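Local coordinates for CELL WALL surface anchor family protein (Streptococcus pneumoniae, PDB 2WW8) that serves as the adhesin of the pneumococcal pilus and recognises host cells, probably through an integrin I-like domain that carries a magnesium ion, at residues V273-T278 and T357-A362; T286-V291 and G436-V441; D387-M392 and Q446-F451; R442-S447 and N495-I500; I539-D544 and E564-V569. One frame throughout, in Å; residues are numbered along the deposited sequence.

Contact 1 (V273-T278 and T357-A362); sequences VTYAST and TFTQKA
One side of this contact borders the metal-ion-dependent adhesion site of an integrin I-like (von Willebrand factor A) domain: Thr357, whose side chain lies about 4 Å from the bound magnesium, ends the loop that leads through the N-cap residue Phe358 into helix 359-373. The other side is the chain as it leaves the parallel strand 269-275. Where the two backbones meet, Phe358 N donates to Ala276 O at 2.8 Å, approaching from above the carbonyl plane. A water gives a proton to Ala276 O and another to Phe358 O, so it bridges the two segments. Tyr275 carries the apolar part. With CG in the crowded position between backbone N and carbonyl carbon (chi1 72°), its ring turns one face to Ala362, whose CB stands 3.5 Å from the ring centroid in a CH-pi contact displaced toward the rim. The Tyr275 hydroxyl shares a second water with Thr359 OG1 and also bonds to His384. At the outer end, the extended Lys361 chain runs alongside Thr278 and sets NZ 2.8 Å from Thr278 OG1, while a salt bridge to Glu437 holds the same ammonium. Lys361 CB also covers the centre of one face of the Phe358 ring. Strand 225-232 pairs with Val273 and Tyr275, Val287 of strand 284-292 packs on Ser277, and Met392 of strand 392-393 on both Ser277 and Phe358.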
# COMPACT_ATOMS: atom_id res chain seq x y z
N VAL A 273 23.91 22.38 -16.45
CA VAL A 273 25.07 23.24 -16.34
C VAL A 273 24.72 24.31 -15.31
O VAL A 273 23.85 25.16 -15.57
CB VAL A 273 25.46 23.90 -17.68
CG1 VAL A 273 26.67 24.89 -17.53
CG2 VAL A 273 25.78 22.82 -18.79
N THR A 274 25.45 24.31 -14.20
CA THR A 274 25.34 25.38 -13.23
C THR A 274 26.52 26.35 -13.37
O THR A 274 27.68 25.90 -13.54
CB THR A 274 25.26 24.79 -11.83
OG1 THR A 274 24.00 24.10 -11.72
CG2 THR A 274 25.30 25.91 -10.73
N TYR A 275 26.24 27.65 -13.33
CA TYR A 275 27.29 28.65 -13.61
C TYR A 275 27.22 29.88 -12.70
O TYR A 275 26.15 30.25 -12.24
CB TYR A 275 27.32 29.15 -15.05
CG TYR A 275 26.18 30.08 -15.45
CD1 TYR A 275 24.91 29.57 -15.74
CD2 TYR A 275 26.38 31.45 -15.53
CE1 TYR A 275 23.87 30.42 -16.14
CE2 TYR A 275 25.34 32.32 -15.97
CZ TYR A 275 24.11 31.78 -16.28
OH TYR A 275 23.11 32.66 -16.62
N ALA A 276 28.37 30.54 -12.57
CA ALA A 276 28.40 31.89 -11.99
C ALA A 276 29.61 32.52 -12.65
O ALA A 276 29.49 32.84 -13.88
CB ALA A 276 28.37 31.90 -10.43
N SER A 277 30.73 32.78 -11.95
CA SER A 277 31.91 33.32 -12.66
C SER A 277 32.55 32.27 -13.56
O SER A 277 33.43 32.59 -14.36
CB SER A 277 33.02 33.75 -11.64
OG SER A 277 32.52 34.78 -10.79
N THR A 278 32.19 31.00 -13.35
CA THR A 278 32.65 29.90 -14.21
C THR A 278 31.58 28.82 -14.11
O THR A 278 30.56 28.99 -13.42
CB THR A 278 34.10 29.35 -13.87
OG1 THR A 278 34.55 28.34 -14.82
CG2 THR A 278 34.06 28.69 -12.47
N THR A 357 28.44 36.64 -12.93
CA THR A 357 27.51 36.19 -13.96
C THR A 357 28.22 36.13 -15.32
O THR A 357 28.21 37.12 -16.08
CB THR A 357 26.25 37.04 -13.97
OG1 THR A 357 25.79 37.14 -12.62
CG2 THR A 357 25.10 36.42 -14.87
N PHE A 358 28.82 34.98 -15.63
CA PHE A 358 29.54 34.80 -16.91
C PHE A 358 28.66 34.01 -17.90
O PHE A 358 28.84 32.83 -18.12
CB PHE A 358 30.86 34.09 -16.70
CG PHE A 358 31.81 34.12 -17.88
CD1 PHE A 358 31.47 34.70 -19.11
CD2 PHE A 358 33.11 33.67 -17.68
CE1 PHE A 358 32.41 34.74 -20.17
CE2 PHE A 358 34.07 33.71 -18.72
CZ PHE A 358 33.73 34.23 -19.98
N THR A 359 27.66 34.71 -18.42
CA THR A 359 26.56 34.10 -19.19
C THR A 359 27.13 33.44 -20.45
O THR A 359 26.77 32.31 -20.77
CB THR A 359 25.57 35.20 -19.64
OG1 THR A 359 25.16 35.91 -18.47
CG2 THR A 359 24.27 34.58 -20.30
N GLN A 360 28.08 34.10 -21.12
CA GLN A 360 28.61 33.55 -22.37
C GLN A 360 29.20 32.16 -22.24
O GLN A 360 29.04 31.26 -23.08
CB GLN A 360 29.70 34.49 -22.88
CG GLN A 360 30.20 34.11 -24.23
CD GLN A 360 31.28 35.07 -24.75
OE1 GLN A 360 31.74 36.03 -24.07
NE2 GLN A 360 31.71 34.78 -26.00
N LYS A 361 29.90 31.96 -21.13
CA LYS A 361 30.57 30.70 -20.87
C LYS A 361 29.54 29.57 -20.66
O LYS A 361 29.75 28.41 -21.08
CB LYS A 361 31.51 30.86 -19.65
CG LYS A 361 32.40 29.63 -19.33
CD LYS A 361 33.47 29.95 -18.23
CE LYS A 361 34.58 28.85 -18.27
NZ LYS A 361 35.65 29.11 -17.26
N ALA A 362 28.43 29.92 -20.04
CA ALA A 362 27.37 28.97 -19.83
C ALA A 362 26.71 28.60 -21.15
O ALA A 362 26.43 27.43 -21.37
CB ALA A 362 26.30 29.60 -18.91
O HOH W 1 22.87 35.45 -17.27
O HOH W 2 30.08 30.96 -16.12

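Contact 2 (T286-V291 and G436-V441); sequences TVEKGV and GEHTIV
Gly436 O is held by two donors from a single residue: Thr439 N at 3.0 Å and, more closely, Thr439 OG1 at 2.7 Å, the hydroxyl arriving in the carbonyl plane. The next carbonyl, Glu437 O, is likewise gripped twice, by Ile440 N and Val441 N. These bonds close a tight turn in which 437-439 have helical backbone angles, and His438, the residue that makes the contact, projects from it. Its CG sits in the crowded position between backbone N and carbonyl carbon (chi1 53°), which stands the imidazole against strand 284-292. Thr286 CG2 lies over the centre of one ring face, 3.7 Å from the centroid of His438, a CH-pi contact; Thr439 CG2 covers the opposite face nearer the rim, so methyl groups sandwich the ring. At its edge His438 ND1 donates to Glu288 OE2, 3.1 Å away, along a nearly straight line (168°). The acceptor lies almost in the ring plane and uses its anti lone pair, although carboxylate and ring are turned 59° from each other. Such a His-carboxylate bond would probably favour the charged imidazolium. The other oxygen, Glu288 OE1, is salt-bridged to Arg298, which would temper that effect. The contact lays a surface loop on the sheet by one hydrogen bond and a CH-pi contact: Thr286 and Glu288 face the loop, whereas Val287 points its CB away, and the neighbouring strand 311-315 flanks them, with Thr313 bonded to Thr286 OG1.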
# COMPACT_ATOMS: atom_id res chain seq x y z
N THR A 286 40.56 29.82 -11.01
CA THR A 286 41.14 31.06 -10.51
C THR A 286 40.31 32.22 -11.06
O THR A 286 39.99 32.29 -12.28
CB THR A 286 42.60 31.19 -10.92
OG1 THR A 286 43.38 30.13 -10.30
CG2 THR A 286 43.22 32.54 -10.40
N VAL A 287 39.97 33.15 -10.16
CA VAL A 287 39.39 34.45 -10.55
C VAL A 287 40.31 35.57 -10.05
O VAL A 287 41.04 35.36 -9.09
CB VAL A 287 37.97 34.73 -10.01
CG1 VAL A 287 36.97 33.78 -10.69
CG2 VAL A 287 37.96 34.62 -8.49
N GLU A 288 40.28 36.72 -10.73
CA GLU A 288 40.95 37.90 -10.25
C GLU A 288 39.99 38.96 -9.77
O GLU A 288 38.87 39.10 -10.31
CB GLU A 288 41.89 38.53 -11.28
CG GLU A 288 43.15 37.75 -11.52
CD GLU A 288 44.10 38.55 -12.45
OE1 GLU A 288 44.15 39.81 -12.38
OE2 GLU A 288 44.82 37.93 -13.24
N LYS A 289 40.45 39.71 -8.78
CA LYS A 289 39.64 40.79 -8.22
C LYS A 289 40.52 42.01 -7.93
O LYS A 289 41.75 41.91 -8.01
CB LYS A 289 39.07 40.30 -6.90
CG LYS A 289 38.03 39.21 -7.04
CD LYS A 289 36.76 39.66 -7.68
CE LYS A 289 35.94 38.39 -7.92
NZ LYS A 289 34.53 38.75 -8.38
N GLY A 290 39.89 43.15 -7.64
CA GLY A 290 40.65 44.31 -7.19
C GLY A 290 40.71 45.36 -8.29
O GLY A 290 40.21 45.20 -9.44
N VAL A 291 41.32 46.46 -7.87
CA VAL A 291 41.47 47.67 -8.69
C VAL A 291 42.96 47.86 -8.95
O VAL A 291 43.74 46.91 -8.82
CB VAL A 291 40.83 48.83 -8.00
CG1 VAL A 291 39.31 48.65 -8.05
CG2 VAL A 291 41.42 49.05 -6.56
N GLY A 436 45.95 31.19 -18.16
CA GLY A 436 44.72 30.94 -17.44
C GLY A 436 43.65 31.90 -17.91
O GLY A 436 43.96 33.02 -18.39
N GLU A 437 42.41 31.48 -17.73
CA GLU A 437 41.27 32.27 -18.14
C GLU A 437 41.19 33.65 -17.48
O GLU A 437 40.79 34.63 -18.14
CB GLU A 437 40.00 31.49 -17.81
CG GLU A 437 38.74 32.32 -18.11
CD GLU A 437 37.53 31.40 -18.38
OE1 GLU A 437 37.57 30.49 -19.25
OE2 GLU A 437 36.60 31.61 -17.59
N HIS A 438 41.53 33.72 -16.19
CA HIS A 438 41.48 34.97 -15.44
C HIS A 438 42.37 36.00 -16.10
O HIS A 438 42.17 37.17 -15.86
CB HIS A 438 41.96 34.77 -13.99
CG HIS A 438 43.31 34.13 -13.85
ND1 HIS A 438 44.44 34.84 -13.48
CD2 HIS A 438 43.71 32.86 -14.02
CE1 HIS A 438 45.47 34.02 -13.40
NE2 HIS A 438 45.05 32.81 -13.70
N THR A 439 43.36 35.60 -16.91
CA THR A 439 44.21 36.62 -17.54
C THR A 439 43.67 37.25 -18.83
O THR A 439 44.22 38.26 -19.36
CB THR A 439 45.66 36.09 -17.87
OG1 THR A 439 45.56 35.13 -18.92
CG2 THR A 439 46.42 35.52 -16.65
N ILE A 440 42.62 36.65 -19.39
CA ILE A 440 42.01 37.23 -20.59
C ILE A 440 40.56 37.62 -20.46
O ILE A 440 40.11 38.48 -21.20
CB ILE A 440 42.07 36.29 -21.79
CG1 ILE A 440 41.45 34.95 -21.37
CG2 ILE A 440 43.56 36.25 -22.33
CD1 ILE A 440 41.44 33.82 -22.37
N VAL A 441 39.84 37.01 -19.52
CA VAL A 441 38.42 37.33 -19.36
C VAL A 441 38.18 38.81 -19.08
O VAL A 441 38.97 39.50 -18.37
CB VAL A 441 37.77 36.39 -18.29
CG1 VAL A 441 38.16 36.81 -16.79
CG2 VAL A 441 36.27 36.33 -18.37

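Contact 3 (D387-M392 and Q446-F451); sequences DGVPTM and QSYQMF. With MG (magnesium ion), chain B.
Tyr448 meets two successive residues of the metal-ion-dependent adhesion site loop in two different attitudes: Val389 crosses it at about a right angle, while Pro390 runs beside it and points the same way. The ring is brought there by an anti first torsion (chi1 -179°), and its CD1-CE1 side does the touching. Val389 CG2, itself in the crowded rotamer position, presses to 3.5 Å from Tyr448 CD1; Pro390 CD lies farther along, 4.0 Å from Tyr448 CE1. Val389 CG2 and Pro390 O both approach the ring obliquely. Thr391 then lays CG2 against the peptide between Ser447 and Tyr448, and a water spans the backbones, donating to Thr391 O and accepting from Ser447 N. An ST turn with Tyr448 at its centre, in which Ser447 OG accepts from Gln449 N at 3.0 Å, shapes the second loop. Upstream, Asp387 OD1 binds the magnesium at 2.2 Å, joined by three waters and the side chains of Ser234 and Ser236. One of those waters donates back to Asp387 O, and Asp387 OD2 is salt-bridged to Arg247, so the carboxylate is fixed at both oxygens. Helix 549-558 packs on Val389, Pro390 and Tyr448 together. No direct hydrogen bond joins 387-392 to 446-451; the buried Pro390 O, without a conventional partner, instead takes a CA-H...O contact from Tyr448 CA at 3.5 Å.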
# COMPACT_ATOMS: atom_id res chain seq x y z
N ASP A 387 19.14 35.07 -12.87
CA ASP A 387 18.60 36.26 -12.18
C ASP A 387 19.45 37.50 -12.48
O ASP A 387 19.43 38.47 -11.73
CB ASP A 387 18.44 36.04 -10.68
CG ASP A 387 19.76 36.18 -9.95
OD1 ASP A 387 20.84 36.10 -10.57
OD2 ASP A 387 19.74 36.29 -8.71
N GLY A 388 20.20 37.51 -13.57
CA GLY A 388 20.96 38.73 -13.87
C GLY A 388 21.64 38.79 -15.21
O GLY A 388 21.96 37.78 -15.85
N VAL A 389 21.82 40.01 -15.68
CA VAL A 389 22.57 40.29 -16.88
C VAL A 389 24.06 39.98 -16.71
O VAL A 389 24.54 39.97 -15.58
CB VAL A 389 22.33 41.75 -17.33
CG1 VAL A 389 20.81 42.03 -17.56
CG2 VAL A 389 22.90 42.76 -16.35
N PRO A 390 24.77 39.74 -17.82
CA PRO A 390 26.17 39.33 -17.73
C PRO A 390 27.05 40.45 -17.15
O PRO A 390 26.82 41.62 -17.38
CB PRO A 390 26.59 39.02 -19.19
CG PRO A 390 25.56 39.72 -20.11
CD PRO A 390 24.27 39.77 -19.24
N THR A 391 28.09 40.06 -16.42
CA THR A 391 29.00 40.99 -15.82
C THR A 391 30.43 40.50 -16.09
O THR A 391 31.38 41.06 -15.53
CB THR A 391 28.77 41.16 -14.29
OG1 THR A 391 28.82 39.88 -13.67
CG2 THR A 391 27.41 41.87 -13.93
N MET A 392 30.56 39.50 -16.96
CA MET A 392 31.79 38.99 -17.51
C MET A 392 31.56 38.54 -18.96
O MET A 392 30.44 38.14 -19.31
CB MET A 392 32.19 37.74 -16.70
CG MET A 392 32.61 38.20 -15.30
SD MET A 392 33.12 36.82 -14.20
CE MET A 392 34.72 36.40 -14.86
N GLN A 446 31.60 43.29 -11.45
CA GLN A 446 31.39 44.70 -11.08
C GLN A 446 30.19 45.35 -11.78
O GLN A 446 29.41 46.04 -11.15
CB GLN A 446 32.62 45.51 -11.44
CG GLN A 446 32.69 46.93 -10.85
CD GLN A 446 32.81 46.86 -9.35
OE1 GLN A 446 33.71 46.22 -8.81
NE2 GLN A 446 31.87 47.47 -8.68
N SER A 447 30.06 45.15 -13.08
CA SER A 447 28.97 45.83 -13.79
C SER A 447 28.75 45.11 -15.15
O SER A 447 29.64 44.49 -15.68
CB SER A 447 29.43 47.26 -14.09
OG SER A 447 28.40 48.03 -14.63
N TYR A 448 27.56 45.28 -15.69
CA TYR A 448 27.24 45.05 -17.06
C TYR A 448 28.06 45.98 -17.96
O TYR A 448 28.35 45.62 -19.10
CB TYR A 448 25.76 45.37 -17.24
CG TYR A 448 25.20 45.17 -18.62
CD1 TYR A 448 24.84 43.87 -19.05
CD2 TYR A 448 24.97 46.27 -19.46
CE1 TYR A 448 24.30 43.66 -20.35
CE2 TYR A 448 24.44 46.08 -20.75
CZ TYR A 448 24.09 44.78 -21.16
OH TYR A 448 23.54 44.54 -22.41
N GLN A 449 28.36 47.19 -17.48
CA GLN A 449 29.19 48.12 -18.23
C GLN A 449 30.65 47.72 -18.20
O GLN A 449 31.17 47.10 -17.27
CB GLN A 449 28.98 49.56 -17.71
CG GLN A 449 27.51 50.07 -17.75
CD GLN A 449 26.96 50.20 -19.18
OE1 GLN A 449 27.70 50.50 -20.14
NE2 GLN A 449 25.64 50.03 -19.32
N MET A 450 31.33 48.10 -19.27
CA MET A 450 32.77 48.14 -19.29
C MET A 450 33.10 49.66 -19.29
O MET A 450 32.77 50.36 -20.23
CB MET A 450 33.34 47.50 -20.55
CG MET A 450 32.94 46.04 -20.72
SD MET A 450 33.43 45.49 -22.36
CE MET A 450 32.95 43.73 -22.38
N PHE A 451 33.73 50.16 -18.24
CA PHE A 451 33.77 51.62 -18.01
C PHE A 451 34.66 52.27 -19.05
O PHE A 451 35.70 51.70 -19.41
CB PHE A 451 34.32 51.89 -16.60
CG PHE A 451 33.49 51.25 -15.53
CD1 PHE A 451 32.13 51.53 -15.43
CD2 PHE A 451 34.05 50.34 -14.64
CE1 PHE A 451 31.33 50.92 -14.49
CE2 PHE A 451 33.26 49.74 -13.66
CZ PHE A 451 31.91 50.01 -13.57
MG MG B . 22.82 36.98 -10.25
O HOH W 3 21.82 38.81 -10.41
O HOH W 4 32.41 43.62 -14.49
O HOH W 5 24.46 38.08 -9.77
O HOH W 6 23.22 36.60 -12.26

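Contact 4 (R442-S447 and N495-I500); sequences RGDGQS and NWRESI
Successive bends at chi2 (-55°) and chi3 (-62°) turn the end of Arg442 toward 495-500, and Glu498 bends at chi2 (-84°), so that the two side chains cross at about a right angle, the guanidinium and carboxylate planes well tilted against each other. The grip is end-on. Arg442 NH1 reaches both oxygens, 3.1 Å from Glu498 OE1 and 3.1 Å from Glu498 OE2, on their syn lone pairs; Arg442 NH2 adds a bond to Glu498 OE2 from above the carboxylate plane and also donates to Leu501 O. Ser499 O lies over one face of the same guanidinium while taking the straight backbone bond from Gly443 N, 2.8 Å long. A water bonded to Arg442 NE donates to that carbonyl too, and a second water joins Gly443 O to Ser499 OG. Arg497 is built the other way: crowded at its first torsion, it extends straight from CG to NE and delivers NH1 to Asp444 OD2 at 2.7 Å. Ile500 CD1 fills the angle between these charges, 3.4 Å from Asp444 CG and against a face of the Arg497 guanidinium. At the exposed margin the Gln446 amide crosses the indole, with CD 3.4 Å from Trp496 CZ3. Salt bridges from Arg442 and Asp444, on both sides of Gly443, thus tie the end of strand 442-443 to the 3-10 turn 498-500 and the residue before it, just past strand 489-496. Strand 442-443 pairs antiparallel with 392-393, whereas 489-496 belongs to the sheet of strand 284-292, and Phe451 meets the Trp496 ring.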
# COMPACT_ATOMS: atom_id res chain seq x y z
N ARG A 442 37.01 39.29 -19.56
CA ARG A 442 36.60 40.69 -19.33
C ARG A 442 35.67 40.69 -18.14
O ARG A 442 34.83 39.79 -18.02
CB ARG A 442 35.92 41.34 -20.56
CG ARG A 442 36.69 41.23 -21.89
CD ARG A 442 38.11 41.79 -21.76
NE ARG A 442 38.12 43.19 -21.43
CZ ARG A 442 39.22 43.94 -21.36
NH1 ARG A 442 40.41 43.37 -21.58
NH2 ARG A 442 39.12 45.22 -21.02
N GLY A 443 35.78 41.74 -17.30
CA GLY A 443 34.84 41.88 -16.17
C GLY A 443 35.15 40.96 -14.99
O GLY A 443 35.99 40.07 -15.09
N ASP A 444 34.48 41.20 -13.87
CA ASP A 444 34.69 40.40 -12.67
C ASP A 444 33.42 40.37 -11.81
O ASP A 444 33.53 40.05 -10.62
CB ASP A 444 35.94 40.90 -11.92
CG ASP A 444 35.71 42.26 -11.21
OD1 ASP A 444 34.61 42.89 -11.33
OD2 ASP A 444 36.66 42.68 -10.51
N GLY A 445 32.25 40.71 -12.38
CA GLY A 445 31.04 40.90 -11.53
C GLY A 445 30.72 42.32 -11.16
O GLY A 445 29.64 42.54 -10.65
N GLN A 446 31.60 43.29 -11.45
CA GLN A 446 31.39 44.70 -11.08
C GLN A 446 30.19 45.35 -11.78
O GLN A 446 29.41 46.04 -11.15
CB GLN A 446 32.62 45.51 -11.44
CG GLN A 446 32.69 46.93 -10.85
CD GLN A 446 32.81 46.86 -9.35
OE1 GLN A 446 33.71 46.22 -8.81
NE2 GLN A 446 31.87 47.47 -8.68
N SER A 447 30.06 45.15 -13.08
CA SER A 447 28.97 45.83 -13.79
C SER A 447 28.75 45.11 -15.15
O SER A 447 29.64 44.49 -15.68
CB SER A 447 29.43 47.26 -14.09
OG SER A 447 28.40 48.03 -14.63
N ASN A 495 41.94 53.29 -9.75
CA ASN A 495 41.38 53.20 -11.10
C ASN A 495 40.82 51.79 -11.20
O ASN A 495 41.29 50.87 -10.51
CB ASN A 495 42.45 53.32 -12.21
CG ASN A 495 42.87 54.73 -12.53
OD1 ASN A 495 42.38 55.72 -12.00
ND2 ASN A 495 43.81 54.82 -13.46
N TRP A 496 39.79 51.60 -12.03
CA TRP A 496 39.38 50.20 -12.34
C TRP A 496 40.53 49.47 -13.12
O TRP A 496 41.23 50.11 -13.94
CB TRP A 496 38.15 50.23 -13.29
CG TRP A 496 37.03 50.94 -12.68
CD1 TRP A 496 36.55 52.17 -13.03
CD2 TRP A 496 36.22 50.50 -11.57
NE1 TRP A 496 35.53 52.53 -12.19
CE2 TRP A 496 35.29 51.51 -11.30
CE3 TRP A 496 36.21 49.33 -10.77
CZ2 TRP A 496 34.34 51.43 -10.28
CZ3 TRP A 496 35.27 49.24 -9.75
CH2 TRP A 496 34.34 50.29 -9.52
N ARG A 497 40.78 48.19 -12.86
CA ARG A 497 41.80 47.44 -13.60
C ARG A 497 41.42 47.25 -15.08
O ARG A 497 40.22 47.29 -15.43
CB ARG A 497 42.16 46.12 -12.86
CG ARG A 497 41.21 44.98 -13.09
CD ARG A 497 41.68 43.74 -12.29
NE ARG A 497 41.01 42.51 -12.68
CZ ARG A 497 39.90 42.05 -12.12
NH1 ARG A 497 39.31 42.76 -11.16
NH2 ARG A 497 39.33 40.92 -12.56
N GLU A 498 42.46 47.13 -15.94
CA GLU A 498 42.30 47.08 -17.36
C GLU A 498 41.14 46.15 -17.79
O GLU A 498 40.33 46.51 -18.61
CB GLU A 498 43.57 46.54 -18.03
CG GLU A 498 43.54 46.81 -19.53
CD GLU A 498 42.75 45.73 -20.34
OE1 GLU A 498 42.71 44.57 -19.86
OE2 GLU A 498 42.15 45.98 -21.44
N SER A 499 41.09 44.94 -17.25
CA SER A 499 40.11 43.95 -17.74
C SER A 499 38.64 44.28 -17.45
O SER A 499 37.77 43.61 -17.98
CB SER A 499 40.52 42.58 -17.20
OG SER A 499 40.14 42.52 -15.85
N ILE A 500 38.36 45.34 -16.66
CA ILE A 500 37.02 45.78 -16.31
C ILE A 500 36.59 46.92 -17.24
O ILE A 500 35.40 47.23 -17.29
CB ILE A 500 37.02 46.31 -14.83
CG1 ILE A 500 37.49 45.26 -13.81
CG2 ILE A 500 35.69 46.81 -14.36
CD1 ILE A 500 37.00 43.86 -13.94
O HOH W 7 35.98 44.72 -19.87
O HOH W 8 38.57 40.29 -15.79

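Contact 5 (I539-D544 and E564-V569); sequences IGINGD and ENYTNV
Two backbone N-H groups, neighbours in sequence, form the first shell. Gly540 N donates to Val569 O at 2.9 Å, in the carbonyl plane, and so completes the parallel bridge between Ile539 and Val569. Ile541 N then turns to a side chain: Asn568 OD1 accepts at 2.9 Å, in plane and on a lone pair. An anti first torsion (chi1 -168°) swings the Asn568 amide across to meet it. Around this bond, Ile541 CG1 touches Asn568 OD1 at 3.3 Å, and Ile541 CB rests 3.5 Å from Tyr566 OH, its side chain crossing both residues obliquely. Gly540, at positive phi (64°), makes the bend that carries the chain off the sheet. Beyond it an Asx turn, Asp544 N to Asn542 OD1, shapes the loop before helix 549-558. That helix packs on Ile541 and Asn568, while Ile575 of helix 575-583 covers Ile539 and Val569 together on one face of the sheet. Ile541 CD1 presses on the metal loop, 3.1 Å from Gly388 N, and the unstaggered chi2 of Ile541 (-97°) agrees with a tight fit. The chemistry is that of a strand end: the bend at Gly540 turns the next N-H, that of Ile541, back toward the edge strand 566-569, where the Asn568 side-chain oxygen accepts it, so a side chain holds the chain as it leaves the sheet.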
# COMPACT_ATOMS: atom_id res chain seq x y z
N ILE A 539 14.71 35.82 -13.25
CA ILE A 539 14.18 35.97 -11.89
C ILE A 539 14.46 37.41 -11.43
O ILE A 539 15.57 37.73 -11.01
CB ILE A 539 14.80 34.98 -10.92
CG1 ILE A 539 14.46 33.54 -11.33
CG2 ILE A 539 14.20 35.22 -9.53
CD1 ILE A 539 15.54 32.59 -10.83
N GLY A 540 13.43 38.26 -11.44
CA GLY A 540 13.57 39.60 -10.88
C GLY A 540 14.58 40.41 -11.67
O GLY A 540 15.22 41.31 -11.10
N ILE A 541 14.74 40.17 -12.97
CA ILE A 541 15.78 40.89 -13.73
C ILE A 541 15.46 42.36 -13.92
O ILE A 541 14.34 42.66 -14.40
CB ILE A 541 15.99 40.30 -15.15
CG1 ILE A 541 16.16 38.80 -14.97
CG2 ILE A 541 17.20 40.97 -15.92
CD1 ILE A 541 17.49 38.26 -14.92
N ASN A 542 16.37 43.25 -13.53
CA ASN A 542 16.08 44.68 -13.68
C ASN A 542 17.31 45.43 -14.19
O ASN A 542 17.32 46.64 -14.33
CB ASN A 542 15.58 45.30 -12.35
CG ASN A 542 16.60 45.12 -11.20
OD1 ASN A 542 17.76 44.73 -11.40
ND2 ASN A 542 16.14 45.38 -9.96
N GLY A 543 18.37 44.69 -14.48
CA GLY A 543 19.55 45.31 -15.08
C GLY A 543 20.69 45.60 -14.11
O GLY A 543 21.80 45.93 -14.58
N ASP A 544 20.48 45.44 -12.80
CA ASP A 544 21.52 45.61 -11.81
C ASP A 544 22.52 44.51 -12.03
O ASP A 544 22.17 43.37 -12.30
CB ASP A 544 20.94 45.44 -10.39
CG ASP A 544 20.19 46.67 -9.91
OD1 ASP A 544 20.28 47.75 -10.56
OD2 ASP A 544 19.47 46.57 -8.88
N GLU A 564 9.44 36.12 -27.38
CA GLU A 564 8.42 35.46 -26.56
C GLU A 564 8.99 34.35 -25.70
O GLU A 564 8.32 33.87 -24.76
CB GLU A 564 7.39 34.79 -27.50
CG GLU A 564 6.72 35.85 -28.36
CD GLU A 564 7.49 36.28 -29.64
OE1 GLU A 564 8.58 35.77 -29.93
OE2 GLU A 564 6.97 37.17 -30.37
N ASN A 565 10.20 33.92 -26.03
CA ASN A 565 10.84 32.78 -25.32
C ASN A 565 11.65 33.22 -24.08
O ASN A 565 12.21 32.38 -23.37
CB ASN A 565 11.75 31.97 -26.25
CG ASN A 565 10.98 30.91 -27.01
OD1 ASN A 565 9.75 30.82 -26.96
ND2 ASN A 565 11.73 30.11 -27.74
N TYR A 566 11.64 34.53 -23.80
CA TYR A 566 12.08 35.04 -22.49
C TYR A 566 10.88 35.54 -21.66
O TYR A 566 10.07 36.31 -22.16
CB TYR A 566 12.98 36.26 -22.71
CG TYR A 566 13.26 37.06 -21.42
CD1 TYR A 566 13.91 36.43 -20.34
CD2 TYR A 566 12.88 38.39 -21.30
CE1 TYR A 566 14.21 37.13 -19.20
CE2 TYR A 566 13.18 39.13 -20.12
CZ TYR A 566 13.80 38.47 -19.08
OH TYR A 566 14.16 39.12 -17.91
N THR A 567 10.79 35.14 -20.40
CA THR A 567 9.86 35.74 -19.46
C THR A 567 10.60 36.06 -18.17
O THR A 567 11.37 35.21 -17.67
CB THR A 567 8.69 34.81 -19.12
OG1 THR A 567 8.01 34.51 -20.34
CG2 THR A 567 7.68 35.47 -18.18
N ASN A 568 10.33 37.25 -17.65
CA ASN A 568 10.84 37.67 -16.35
C ASN A 568 9.82 37.33 -15.28
O ASN A 568 8.71 37.79 -15.33
CB ASN A 568 11.17 39.16 -16.32
CG ASN A 568 11.97 39.54 -15.06
OD1 ASN A 568 12.89 38.85 -14.70
ND2 ASN A 568 11.59 40.63 -14.39
N VAL A 569 10.16 36.48 -14.31
CA VAL A 569 9.27 36.16 -13.19
C VAL A 569 9.56 37.06 -12.00
O VAL A 569 10.71 37.21 -11.57
CB VAL A 569 9.50 34.66 -12.87
CG1 VAL A 569 8.82 34.23 -11.67
CG2 VAL A 569 9.11 33.78 -14.08

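In the fold
All five contacts lie in the integrin I-like domain, at one end of the elongated molecule, far from both chain termini. Contacts 1 and 5 reach opposite outer strands, 269-275 and 566-569, of the parallel sheet, with centres about 17 Å apart; contact 3, which binds the magnesium, touches both. Contacts 2 and 4 meet on the neighbouring strands 284-292 and 489-496 of a separate antiparallel sheet, centres about 9 Å apart. Along the chain, contact 1 crosses contact 2, contact 2 crosses contact 3, contact 4 begins where contact 3 ends, sharing Gln446 and Ser447, and contact 5 follows last. Linked loops thus lead from the ion (contacts 1, 3, 5) out to that sheet, consistent with adhesion.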